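Local atomic coordinates of Epf (Streptococcus pyogenes, PDB entry 4ES8), a protein that acts as a cell-surface adhesin, binding to cells through an N-terminal domain that contains a carbohydrate-binding module. Residues I127-R132 / V204-L209; S98-V103 / V189-V194. All coordinates share one frame; numbering follows the deposited sequence. Where two conformers were deposited one is given.

Interaction 1: residues I127-R132 / V204-L209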
loop_
_atom_site.group_PDB
_atom_site.type_symbol
_atom_site.label_atom_id
_atom_site.label_comp_id
_atom_site.label_asym_id
_atom_site.label_seq_id
_atom_site.Cartn_x
_atom_site.Cartn_y
_atom_site.Cartn_z
ATOM N N ILE A 127 -23.272 -10.107 -12.856
ATOM C CA ILE A 127 -22.318 -9.088 -12.392
ATOM C C ILE A 127 -20.892 -9.531 -12.708
ATOM O O ILE A 127 -20.518 -10.702 -12.478
ATOM C CB ILE A 127 -22.476 -8.799 -10.871
ATOM C CG1 ILE A 127 -23.881 -8.195 -10.550
ATOM C CG2 ILE A 127 -21.332 -7.898 -10.359
ATOM C CD1 ILE A 127 -24.107 -7.891 -9.084
ATOM N N THR A 128 -20.083 -8.589 -13.244
ATOM C CA THR A 128 -18.659 -8.838 -13.457
ATOM C C THR A 128 -17.922 -7.838 -12.571
ATOM O O THR A 128 -18.494 -6.816 -12.159
ATOM C CB THR A 128 -18.265 -8.814 -14.929
ATOM O OG1 THR A 128 -18.737 -7.593 -15.513
ATOM C CG2 THR A 128 -18.851 -10.021 -15.708
ATOM N N VAL A 129 -16.710 -8.198 -12.165
ATOM C CA VAL A 129 -15.974 -7.471 -11.143
ATOM C C VAL A 129 -14.556 -7.166 -11.587
ATOM O O VAL A 129 -13.909 -7.977 -12.269
ATOM C CB VAL A 129 -15.976 -8.403 -9.868
ATOM C CG1 VAL A 129 -15.073 -7.883 -8.745
ATOM C CG2 VAL A 129 -17.400 -8.626 -9.344
ATOM N N ASP A 130 -14.051 -6.019 -11.121
ATOM C CA ASP A 130 -12.656 -5.619 -11.339
ATOM C C ASP A 130 -12.101 -5.097 -10.017
ATOM O O ASP A 130 -12.870 -4.614 -9.171
ATOM C CB ASP A 130 -12.529 -4.550 -12.449
ATOM C CG ASP A 130 -11.100 -4.300 -12.952
ATOM O OD1 ASP A 130 -10.187 -5.104 -12.616
ATOM O OD2 ASP A 130 -10.887 -3.287 -13.651
ATOM N N TYR A 131 -10.789 -5.211 -9.841
ATOM C CA TYR A 131 -10.069 -4.710 -8.654
ATOM C C TYR A 131 -8.946 -3.816 -9.140
ATOM O O TYR A 131 -8.138 -4.246 -9.966
ATOM C CB TYR A 131 -9.465 -5.835 -7.801
ATOM C CG TYR A 131 -10.365 -7.013 -7.480
ATOM C CD1 TYR A 131 -11.637 -6.823 -6.934
ATOM C CD2 TYR A 131 -9.903 -8.319 -7.610
ATOM C CE1 TYR A 131 -12.433 -7.910 -6.563
ATOM C CE2 TYR A 131 -10.685 -9.406 -7.244
ATOM C CZ TYR A 131 -11.955 -9.198 -6.727
ATOM O OH TYR A 131 -12.735 -10.276 -6.387
ATOM N N ARG A 132 -8.891 -2.591 -8.638
ATOM C CA ARG A 132 -7.849 -1.671 -9.051
ATOM C C ARG A 132 -7.271 -0.944 -7.878
ATOM O O ARG A 132 -7.879 -0.935 -6.815
ATOM C CB ARG A 132 -8.430 -0.625 -10.029
ATOM C CG ARG A 132 -8.920 -1.175 -11.375
ATOM C CD ARG A 132 -7.797 -1.384 -12.376
ATOM N NE ARG A 132 -8.315 -2.095 -13.544
ATOM C CZ ARG A 132 -7.554 -2.469 -14.562
ATOM N NH1 ARG A 132 -6.241 -2.241 -14.537
ATOM N NH2 ARG A 132 -8.088 -3.111 -15.599
ATOM N N VAL A 204 -23.682 -7.779 -5.012
ATOM C CA VAL A 204 -22.253 -8.131 -4.992
ATOM C C VAL A 204 -21.694 -7.591 -3.686
ATOM O O VAL A 204 -21.996 -6.446 -3.336
ATOM C CB VAL A 204 -21.466 -7.664 -6.252
ATOM C CG1 VAL A 204 -21.579 -6.142 -6.491
ATOM C CG2 VAL A 204 -19.998 -8.113 -6.178
ATOM N N GLU A 205 -20.910 -8.401 -2.965
ATOM C CA GLU A 205 -20.380 -8.016 -1.659
ATOM C C GLU A 205 -18.883 -8.271 -1.560
ATOM O O GLU A 205 -18.400 -9.288 -2.067
ATOM C CB GLU A 205 -21.116 -8.815 -0.562
ATOM C CG GLU A 205 -20.689 -8.508 0.863
ATOM C CD GLU A 205 -21.300 -9.469 1.856
ATOM O OE1 GLU A 205 -20.814 -10.620 1.938
ATOM O OE2 GLU A 205 -22.269 -9.076 2.548
ATOM N N PHE A 206 -18.176 -7.368 -0.863
ATOM C CA PHE A 206 -16.751 -7.468 -0.586
ATOM C C PHE A 206 -16.555 -7.294 0.899
ATOM O O PHE A 206 -17.260 -6.471 1.497
ATOM C CB PHE A 206 -15.962 -6.375 -1.334
ATOM C CG PHE A 206 -16.412 -6.168 -2.757
ATOM C CD1 PHE A 206 -15.848 -6.909 -3.796
ATOM C CD2 PHE A 206 -17.392 -5.217 -3.064
ATOM C CE1 PHE A 206 -16.242 -6.689 -5.122
ATOM C CE2 PHE A 206 -17.776 -4.985 -4.397
ATOM C CZ PHE A 206 -17.191 -5.719 -5.419
ATOM N N LYS A 207 -15.646 -8.039 1.520
ATOM C CA LYS A 207 -15.533 -7.859 2.970
ATOM C C LYS A 207 -14.168 -8.189 3.526
ATOM O O LYS A 207 -13.334 -8.775 2.834
ATOM C CB LYS A 207 -16.583 -8.735 3.700
ATOM C CG LYS A 207 -16.473 -10.219 3.400
ATOM C CD LYS A 207 -17.660 -10.986 4.021
ATOM C CE LYS A 207 -17.670 -12.410 3.533
ATOM N NZ LYS A 207 -18.619 -13.258 4.308
ATOM N N ASN A 208 -13.947 -7.784 4.786
ATOM C CA ASN A 208 -12.747 -8.109 5.592
ATOM C C ASN A 208 -11.460 -7.695 4.863
ATOM O O ASN A 208 -10.576 -8.512 4.565
ATOM C CB ASN A 208 -12.763 -9.590 5.963
ATOM C CG ASN A 208 -13.930 -9.890 6.886
ATOM O OD1 ASN A 208 -14.339 -9.056 7.722
ATOM N ND2 ASN A 208 -14.474 -11.082 6.778
ATOM N N LEU A 209 -11.392 -6.391 4.614
ATOM C CA LEU A 209 -10.293 -5.762 3.885
ATOM C C LEU A 209 -9.105 -5.501 4.805
ATOM O O LEU A 209 -9.274 -5.014 5.931
ATOM C CB LEU A 209 -10.787 -4.464 3.235
ATOM C CG LEU A 209 -12.074 -4.633 2.400
ATOM C CD1 LEU A 209 -13.176 -3.695 2.853
ATOM C CD2 LEU A 209 -11.815 -4.506 0.939
#
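I127 meets V204 because CG1 stands anti to the carbonyl carbon (chi1 -64°) and CD1 continues the chain fully extended, which carries this terminal methyl across to V204 CB at 3.9 Å. V129 is staggered in the same way, CG1 anti to the backbone N (chi1 172°) and CG2 anti to the carbonyl carbon, and its two methyls divide the work. V129 CG2 lies 4.1 Å from V204 CG2, whereas V129 CG1 reaches tip to tip toward the F206 ring and stops 4.0 Å from F206 CE1, at the ring edge and in its plane. V204 is thus touched by both I127 and V129. No hydrogen bond joins the two strands: their axes stay 9.6 Å apart and run at 30° to each other, as expected of strands from two sheets packed face to face in a beta-sandwich, where only side chains bridge the gap. Branched aliphatic residues suit such places, since they favour extended backbone and fill the interior close to the main chain, while the longer F206 spans more of the gap. The Y131 ring approaches from beside the strand, Y131 CE1 lying 4.3 Å from F206 CE1; tyrosine suits the place, offering an apolar ring to F206 and a hydroxyl that Q120 OE1 satisfies. On the side turned away from V204-L209, D130 OD2 accepts a salt-bridging hydrogen bond from R132 NE (2.8 Å), in the guanidinium plane.

Interaction 2: residues S98-V103 / V189-V194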
loop_
_atom_site.group_PDB
_atom_site.type_symbol
_atom_site.label_atom_id
_atom_site.label_comp_id
_atom_site.label_asym_id
_atom_site.label_seq_id
_atom_site.Cartn_x
_atom_site.Cartn_y
_atom_site.Cartn_z
ATOM N N SER A 98 -22.060 0.678 -14.067
ATOM C CA SER A 98 -21.110 0.200 -13.083
ATOM C C SER A 98 -21.126 1.014 -11.806
ATOM O O SER A 98 -21.196 2.245 -11.871
ATOM C CB SER A 98 -19.693 0.219 -13.665
ATOM O OG SER A 98 -18.703 -0.022 -12.675
ATOM N N VAL A 99 -21.008 0.319 -10.658
ATOM C CA VAL A 99 -20.832 0.952 -9.340
ATOM C C VAL A 99 -19.418 0.602 -8.862
ATOM O O VAL A 99 -18.992 -0.551 -8.985
ATOM C CB VAL A 99 -21.904 0.489 -8.317
ATOM C CG1 VAL A 99 -21.580 0.980 -6.907
ATOM C CG2 VAL A 99 -23.295 0.946 -8.743
ATOM N N ALA A 100 -18.698 1.576 -8.296
ATOM C CA ALA A 100 -17.370 1.317 -7.749
ATOM C C ALA A 100 -17.283 1.892 -6.367
ATOM O O ALA A 100 -17.825 2.979 -6.110
ATOM C CB ALA A 100 -16.296 1.921 -8.628
ATOM N N PHE A 101 -16.554 1.200 -5.497
ATOM C CA PHE A 101 -16.245 1.702 -4.166
ATOM C C PHE A 101 -14.758 1.984 -4.030
ATOM O O PHE A 101 -13.933 1.300 -4.642
ATOM C CB PHE A 101 -16.645 0.672 -3.097
ATOM C CG PHE A 101 -18.109 0.309 -3.174
ATOM C CD1 PHE A 101 -19.092 1.261 -2.937
ATOM C CD2 PHE A 101 -18.503 -0.997 -3.453
ATOM C CE1 PHE A 101 -20.445 0.928 -3.024
ATOM C CE2 PHE A 101 -19.850 -1.328 -3.528
ATOM C CZ PHE A 101 -20.818 -0.370 -3.292
ATOM N N LYS A 102 -14.399 2.963 -3.196
ATOM C CA LYS A 102 -13.008 3.176 -2.844
ATOM C C LYS A 102 -12.887 2.975 -1.356
ATOM O O LYS A 102 -13.549 3.680 -0.575
ATOM C CB LYS A 102 -12.499 4.577 -3.259
ATOM C CG LYS A 102 -12.106 4.637 -4.726
ATOM C CD LYS A 102 -11.446 5.989 -5.060
ATOM C CE LYS A 102 -10.652 5.902 -6.327
ATOM N NZ LYS A 102 -9.839 7.151 -6.553
ATOM N N VAL A 103 -12.080 1.998 -0.954
ATOM C CA VAL A 103 -11.788 1.762 0.466
ATOM C C VAL A 103 -10.384 2.275 0.699
ATOM O O VAL A 103 -9.410 1.820 0.070
ATOM C CB VAL A 103 -11.963 0.299 0.869
ATOM C CG1 VAL A 103 -11.619 0.141 2.348
ATOM C CG2 VAL A 103 -13.401 -0.145 0.630
ATOM N N VAL A 189 -9.867 -0.058 -5.134
ATOM C CA VAL A 189 -11.078 0.221 -5.900
ATOM C C VAL A 189 -11.780 -1.090 -6.209
ATOM O O VAL A 189 -11.196 -1.978 -6.839
ATOM C CB VAL A 189 -10.802 1.031 -7.196
ATOM C CG1 VAL A 189 -12.119 1.629 -7.718
ATOM C CG2 VAL A 189 -9.792 2.142 -6.925
ATOM N N LEU A 190 -13.013 -1.215 -5.718
ATOM C CA LEU A 190 -13.817 -2.444 -5.879
ATOM C C LEU A 190 -14.910 -2.153 -6.887
ATOM O O LEU A 190 -15.869 -1.430 -6.564
ATOM C CB LEU A 190 -14.410 -2.848 -4.530
ATOM C CG LEU A 190 -13.351 -3.230 -3.483
ATOM C CD1 LEU A 190 -13.955 -3.254 -2.108
ATOM C CD2 LEU A 190 -12.694 -4.579 -3.810
ATOM N N LEU A 191 -14.731 -2.624 -8.133
ATOM C CA LEU A 191 -15.648 -2.293 -9.211
ATOM C C LEU A 191 -16.507 -3.443 -9.620
ATOM O O LEU A 191 -16.050 -4.586 -9.665
ATOM C CB LEU A 191 -14.887 -1.791 -10.470
ATOM C CG LEU A 191 -13.861 -0.681 -10.224
ATOM C CD1 LEU A 191 -12.459 -1.258 -10.143
ATOM C CD2 LEU A 191 -13.909 0.357 -11.341
ATOM N N SER A 192 -17.766 -3.134 -9.962
ATOM C CA SER A 192 -18.655 -4.166 -10.508
ATOM C C SER A 192 -19.495 -3.556 -11.602
ATOM O O SER A 192 -19.599 -2.328 -11.704
ATOM C CB SER A 192 -19.528 -4.787 -9.418
ATOM O OG SER A 192 -20.344 -3.838 -8.751
ATOM N N LYS A 193 -20.080 -4.406 -12.448
ATOM C CA LYS A 193 -20.926 -3.878 -13.493
ATOM C C LYS A 193 -21.919 -4.909 -13.968
ATOM O O LYS A 193 -21.727 -6.112 -13.755
ATOM C CB LYS A 193 -20.088 -3.327 -14.660
ATOM C CG LYS A 193 -19.533 -4.356 -15.611
ATOM C CD LYS A 193 -19.021 -3.652 -16.881
ATOM C CE LYS A 193 -18.144 -4.506 -17.740
ATOM N NZ LYS A 193 -17.567 -3.718 -18.865
ATOM N N VAL A 194 -22.983 -4.411 -14.618
ATOM C CA VAL A 194 -23.961 -5.240 -15.322
ATOM C C VAL A 194 -23.874 -4.843 -16.789
ATOM O O VAL A 194 -23.746 -3.652 -17.093
ATOM C CB VAL A 194 -25.407 -5.139 -14.753
ATOM C CG1 VAL A 194 -25.472 -5.766 -13.360
ATOM C CG2 VAL A 194 -25.946 -3.703 -14.720
HETATM O O HOH W 1 -18.768 -2.403 -6.873
#
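A100 CB is the small bump on its side of the sheet: it lies against L191 CG and L191 CD2, both 3.9 Å away, with V189 CG1 as its other apolar neighbour. A single methyl suits this place, directly across from L191 in a non-hydrogen-bonded pair with the CA atoms of A100 and L191 only 4.3 Å apart. K102 and V189 lie side by side and point the same way, so the extended aliphatic chain of the lysine offers both CG and CE to V189 CG2, while NZ is hydrogen-bonded to S135 O. At the far end of this row S98 CB abuts K193 CB at 3.7 Å. S98 OG, anti to its own backbone N (chi1 170°), donates to S192 O at 2.7 Å, tilted 30° from the carbonyl plane; the same oxygen takes only a weak bond from V99 N, and S98 OG is also hydrogen-bonded to Y52.

The other face carries V99, F101, L190 and S192. F101 and L190 meet there at their CB atoms. At the end of the ladder the V103 and L190 side chains cross obliquely, V103 CG2 4.2 Å from L190 CD1. A water occupies a polar niche, donating to V99 O and L190 O and accepting from S192 OG; the small serine hydroxyl is also hydrogen-bonded to Y89 OH, which pairs with V99 N too. F101 N to L190 O and L190 N to F101 O, 2.9 Å each, help fix the register of an antiparallel beta-ladder, whose L190 and F101 side turns toward strands 84-89 and 202-213, as in the interior of a beta-sandwich.

The two interactions have centres about 7 Å apart and combine pairing within a sheet and packing between sheets. Interaction 2 lies within one sheet, pairing strands 97-105 and 186-194; interaction 1 crosses from strand 127-135, the next neighbour of 186-194 in that sheet, to strand 202-213 of the opposing one. They join directly through probable backbone hydrogen bonds, R132 O to V189 N and D130 N to L191 O, and V204 CG1 packs against S192 OG. Along the chain the segments alternate (98-103, 127-132, 189-194, 204-209), so strands distant in sequence meet in the N-terminal beta-sandwich region of the adhesin.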